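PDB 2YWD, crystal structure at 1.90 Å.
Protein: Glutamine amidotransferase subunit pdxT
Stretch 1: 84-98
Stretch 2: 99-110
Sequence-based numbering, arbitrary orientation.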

# COMPACT_ATOMS: atom_id res chain seq x y z
N ALA A 84 -2.29 -0.54 2.96
CA ALA A 84 -1.36 -1.05 3.97
C ALA A 84 -2.13 -1.94 4.94
O ALA A 84 -1.63 -2.98 5.39
N ILE A 85 -3.34 -1.52 5.28
CA ILE A 85 -4.19 -2.30 6.18
C ILE A 85 -4.53 -3.64 5.54
O ILE A 85 -4.47 -4.69 6.18
N TRP A 86 -4.89 -3.60 4.25
CA TRP A 86 -5.24 -4.80 3.49
C TRP A 86 -4.10 -5.81 3.47
O TRP A 86 -4.33 -7.02 3.50
N LEU A 87 -2.87 -5.32 3.42
CA LEU A 87 -1.69 -6.18 3.37
C LEU A 87 -1.34 -6.83 4.71
O LEU A 87 -0.77 -7.92 4.75
N ALA A 88 -1.68 -6.16 5.81
CA ALA A 88 -1.36 -6.64 7.15
C ALA A 88 -1.92 -8.00 7.55
O ALA A 88 -3.10 -8.29 7.34
N LYS A 89 -1.07 -8.83 8.14
CA LYS A 89 -1.48 -10.15 8.59
C LYS A 89 -2.47 -10.01 9.74
O LYS A 89 -3.40 -10.82 9.87
N GLU A 90 -2.28 -8.98 10.56
CA GLU A 90 -3.17 -8.74 11.69
C GLU A 90 -3.63 -7.29 11.76
O GLU A 90 -2.82 -6.37 11.67
N ILE A 91 -4.93 -7.10 11.93
CA ILE A 91 -5.50 -5.77 12.07
C ILE A 91 -6.02 -5.73 13.50
O ILE A 91 -6.95 -6.46 13.85
N VAL A 92 -5.40 -4.90 14.33
CA VAL A 92 -5.77 -4.78 15.74
C VAL A 92 -7.26 -4.48 15.95
O VAL A 92 -7.77 -3.47 15.45
N GLY A 93 -7.94 -5.35 16.68
CA GLY A 93 -9.35 -5.15 16.96
C GLY A 93 -10.32 -5.68 15.93
O GLY A 93 -11.53 -5.71 16.17
N TYR A 94 -9.81 -6.09 14.77
CA TYR A 94 -10.64 -6.61 13.68
C TYR A 94 -9.99 -7.86 13.10
O TYR A 94 -9.63 -7.90 11.92
N PRO A 95 -9.84 -8.91 13.92
CA PRO A 95 -9.22 -10.16 13.47
C PRO A 95 -9.85 -10.82 12.25
O PRO A 95 -9.16 -11.49 11.48
N GLU A 96 -11.15 -10.61 12.05
CA GLU A 96 -11.82 -11.23 10.92
C GLU A 96 -12.03 -10.33 9.71
O GLU A 96 -12.73 -10.71 8.76
N GLN A 97 -11.43 -9.14 9.72
CA GLN A 97 -11.59 -8.24 8.58
C GLN A 97 -10.95 -8.83 7.33
O GLN A 97 -9.79 -9.23 7.34
N PRO A 98 -11.72 -8.90 6.23
CA PRO A 98 -11.21 -9.45 4.96
C PRO A 98 -9.94 -8.71 4.55
O PRO A 98 -9.92 -7.48 4.50
N ARG A 99 -8.87 -9.46 4.26
CA ARG A 99 -7.60 -8.85 3.87
C ARG A 99 -6.67 -9.89 3.27
O ARG A 99 -6.92 -11.09 3.38
N LEU A 100 -5.60 -9.42 2.63
CA LEU A 100 -4.61 -10.31 2.02
C LEU A 100 -3.77 -10.94 3.14
O LEU A 100 -3.59 -12.15 3.18
N GLY A 101 -3.25 -10.09 4.02
CA GLY A 101 -2.47 -10.56 5.15
C GLY A 101 -1.10 -11.17 4.90
O GLY A 101 -0.66 -12.02 5.67
N VAL A 102 -0.41 -10.73 3.84
CA VAL A 102 0.90 -11.28 3.54
C VAL A 102 2.02 -10.57 4.31
O VAL A 102 3.06 -11.16 4.60
N LEU A 103 1.80 -9.30 4.63
CA LEU A 103 2.80 -8.52 5.36
C LEU A 103 2.81 -8.87 6.85
O LEU A 103 1.78 -8.79 7.52
N GLU A 104 3.97 -9.28 7.35
CA GLU A 104 4.11 -9.63 8.76
C GLU A 104 4.08 -8.37 9.61
O GLU A 104 5.12 -7.85 10.00
N ALA A 105 2.88 -7.89 9.90
CA ALA A 105 2.73 -6.69 10.69
C ALA A 105 1.38 -6.63 11.38
O ALA A 105 0.42 -7.25 10.93
N TRP A 106 1.33 -5.90 12.49
CA TRP A 106 0.11 -5.68 13.26
C TRP A 106 -0.22 -4.22 13.00
O TRP A 106 0.56 -3.34 13.35
N VAL A 107 -1.36 -3.96 12.38
CA VAL A 107 -1.75 -2.59 12.09
C VAL A 107 -3.05 -2.21 12.77
O VAL A 107 -4.02 -2.97 12.75
N GLU A 108 -3.08 -1.02 13.37
CA GLU A 108 -4.29 -0.55 14.01
C GLU A 108 -4.83 0.61 13.18
O GLU A 108 -4.11 1.58 12.90
N ARG A 109 -6.09 0.50 12.77
CA ARG A 109 -6.72 1.53 11.95
C ARG A 109 -6.88 2.86 12.68
O ARG A 109 -7.12 2.89 13.89
N ASN A 110 -6.70 3.96 11.94
CA ASN A 110 -6.85 5.33 12.44
C ASN A 110 -6.53 5.44 13.94
O ASN A 110 -7.38 5.78 14.76

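When a chain folds back beside itself, one long polar side chain can gather up the free carbonyls of a loop while apolar side chains pack against the neighbouring strand, and the amidotransferase subunit pdxT illustrates this well. Arg 99 (chi1 p) runs out with chi2 and chi3 t to bring the edge of its guanidinium to the Tyr 94 to Gln 97 turn. Its NH1 donates to Pro 95 O at 3.1 Å and to Gln 97 O at 2.7 Å, and its NH2 donates to Lys 89 O at 2.8 Å; these carbonyls lie near the guanidinium plane, where the N-H groups point. A long salt bridge to Glu 90, OE1 to NH2 at 3.7 Å, adds charge pairing.

Leu 100 (t, p) points toward the helix end and sets its CB over the six-membered ring of Trp 86 (chi1 t), 3.7 Å from the centroid, while its CD2 meets Leu 87 CD2 at 3.9 Å. Gly 101 brings its CA within 3.2 Å of Ala 88 O, and its own carbonyl O accepts from Lys 89 NZ at 2.9 Å. Val 102 (p) points away, yet its CG1 reaches Leu 87 CD2 at 4.2 Å. Leu 103 (t, p) packs CB to CB against Leu 87 at 4.1 Å.

A beta bulge between Ala 88 and Glu 90 shifts the register by one; beyond it Trp 106 and Glu 90 share one face, and Val 107 and Ile 91 the other. Trp 106 (m) lies beside Glu 90 (m, m), whose CB sits over the five-membered ring, 3.9 Å from its centroid. On the other face Val 107 (t) places CG2 3.6 Å from Ala 88 CB and CG1 4.1 Å from Ile 85 CG1. Glu 108 CG touches Val 92 CB at 3.8 Å.

Arg 109 (m, t, p) points toward stretch 1 and lies flat on Tyr 94 (m), centres 4.1 Å apart, as its NH1 donates to Gln 97 OE1 at 2.9 Å. One water joins the backbones, donating to Val 92 O and accepting from Arg 109 N.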

# COMPACT_ATOMS: atom_id res chain seq x y z
CB ALA A 84 -0.70 0.11 4.73
CB ILE A 85 -5.49 -1.52 6.50
CG1 ILE A 85 -5.15 -0.26 7.31
CG2 ILE A 85 -6.45 -2.41 7.27
CD1 ILE A 85 -6.29 0.75 7.36
CB TRP A 86 -5.60 -4.41 2.06
CG TRP A 86 -6.16 -5.53 1.24
CD1 TRP A 86 -7.37 -6.16 1.42
CD2 TRP A 86 -5.55 -6.16 0.10
NE1 TRP A 86 -7.55 -7.12 0.46
CE2 TRP A 86 -6.45 -7.14 -0.37
CE3 TRP A 86 -4.34 -5.97 -0.57
CZ2 TRP A 86 -6.17 -7.95 -1.48
CZ3 TRP A 86 -4.06 -6.77 -1.68
CH2 TRP A 86 -4.97 -7.75 -2.12
CB LEU A 87 -0.47 -5.39 2.88
CG LEU A 87 -0.48 -4.87 1.43
CD1 LEU A 87 0.66 -3.86 1.24
CD2 LEU A 87 -0.34 -6.03 0.47
CB ALA A 88 -1.78 -5.60 8.18
CB LYS A 89 -0.26 -10.96 9.04
CG LYS A 89 -0.62 -12.36 9.54
CD LYS A 89 0.60 -13.26 9.57
CE LYS A 89 1.13 -13.52 8.17
NZ LYS A 89 0.15 -14.22 7.30
CB GLU A 90 -2.49 -9.10 13.01
CG GLU A 90 -2.08 -10.56 13.19
CD GLU A 90 -3.26 -11.52 13.15
OE1 GLU A 90 -4.38 -11.10 13.51
OE2 GLU A 90 -3.05 -12.69 12.77
CB ILE A 91 -6.67 -5.54 11.10
CG1 ILE A 91 -6.16 -5.64 9.65
CG2 ILE A 91 -7.30 -4.17 11.35
CD1 ILE A 91 -7.25 -5.49 8.61
CB VAL A 92 -4.94 -3.68 16.43
CG1 VAL A 92 -5.28 -3.64 17.92
CG2 VAL A 92 -3.46 -3.94 16.22
CB TYR A 94 -10.79 -5.55 12.58
CG TYR A 94 -11.46 -4.29 13.06
CD1 TYR A 94 -12.85 -4.19 13.12
CD2 TYR A 94 -10.70 -3.20 13.49
CE1 TYR A 94 -13.47 -3.04 13.60
CE2 TYR A 94 -11.30 -2.05 13.97
CZ TYR A 94 -12.69 -1.97 14.03
OH TYR A 94 -13.28 -0.83 14.50
CB PRO A 95 -9.30 -11.05 14.71
CG PRO A 95 -10.53 -10.55 15.40
CD PRO A 95 -10.37 -9.05 15.28
CB GLU A 96 -13.16 -11.82 11.36
CG GLU A 96 -13.02 -12.94 12.39
CD GLU A 96 -11.99 -13.98 11.98
OE1 GLU A 96 -12.10 -14.54 10.86
OE2 GLU A 96 -11.06 -14.24 12.77
CB GLN A 97 -10.96 -6.88 8.87
CG GLN A 97 -11.17 -5.86 7.75
CD GLN A 97 -10.75 -4.46 8.13
OE1 GLN A 97 -11.09 -3.97 9.21
NE2 GLN A 97 -10.02 -3.79 7.24
CB PRO A 98 -12.35 -9.20 3.99
CG PRO A 98 -13.57 -9.27 4.88
CD PRO A 98 -13.13 -8.50 6.10
CB ARG A 99 -6.94 -8.23 5.09
CG ARG A 99 -6.62 -9.24 6.19
CD ARG A 99 -6.07 -8.54 7.42
NE ARG A 99 -5.70 -9.47 8.48
CZ ARG A 99 -6.57 -10.07 9.29
NH1 ARG A 99 -7.87 -9.84 9.17
NH2 ARG A 99 -6.13 -10.90 10.24
CB LEU A 100 -3.71 -9.55 1.05
CG LEU A 100 -2.58 -10.38 0.42
CD1 LEU A 100 -3.17 -11.56 -0.35
CD2 LEU A 100 -1.76 -9.49 -0.52
CB VAL A 102 1.20 -11.20 2.02
CG1 VAL A 102 1.24 -9.75 1.56
CG2 VAL A 102 2.52 -11.89 1.70
CB LEU A 103 2.51 -7.02 5.19
CG LEU A 103 3.42 -6.05 5.94
CD1 LEU A 103 4.83 -6.13 5.37
CD2 LEU A 103 2.87 -4.63 5.81
CB GLU A 104 5.42 -10.37 9.01
CG GLU A 104 5.48 -11.78 8.44
CD GLU A 104 4.44 -12.71 9.04
OE1 GLU A 104 4.15 -12.59 10.25
OE2 GLU A 104 3.91 -13.56 8.30
CB ALA A 105 2.91 -5.46 9.80
CB TRP A 106 0.37 -5.88 14.75
CG TRP A 106 0.34 -7.31 15.21
CD1 TRP A 106 0.86 -8.39 14.56
CD2 TRP A 106 -0.20 -7.79 16.44
NE1 TRP A 106 0.67 -9.53 15.32
CE2 TRP A 106 0.03 -9.19 16.48
CE3 TRP A 106 -0.85 -7.18 17.52
CZ2 TRP A 106 -0.38 -9.98 17.55
CZ3 TRP A 106 -1.25 -7.98 18.60
CH2 TRP A 106 -1.01 -9.36 18.60
CB VAL A 107 -1.93 -2.37 10.57
CG1 VAL A 107 -2.44 -0.96 10.30
CG2 VAL A 107 -0.61 -2.59 9.85
CB GLU A 108 -4.01 -0.08 15.44
CG GLU A 108 -5.29 0.11 16.25
CD GLU A 108 -5.04 0.67 17.64
OE1 GLU A 108 -3.88 0.63 18.11
OE2 GLU A 108 -6.02 1.14 18.26
CB ARG A 109 -8.10 1.02 11.50
CG ARG A 109 -8.04 -0.08 10.43
CD ARG A 109 -9.35 -0.85 10.35
NE ARG A 109 -10.50 0.05 10.44
CZ ARG A 109 -11.76 -0.35 10.57
NH1 ARG A 109 -12.05 -1.65 10.60
NH2 ARG A 109 -12.73 0.54 10.69
CB ASN A 110 -8.29 5.78 12.16
CG ASN A 110 -8.54 7.24 12.50
OD1 ASN A 110 -7.62 8.04 12.54
ND2 ASN A 110 -9.80 7.58 12.73
O HOH W 1 -7.77 -1.34 13.90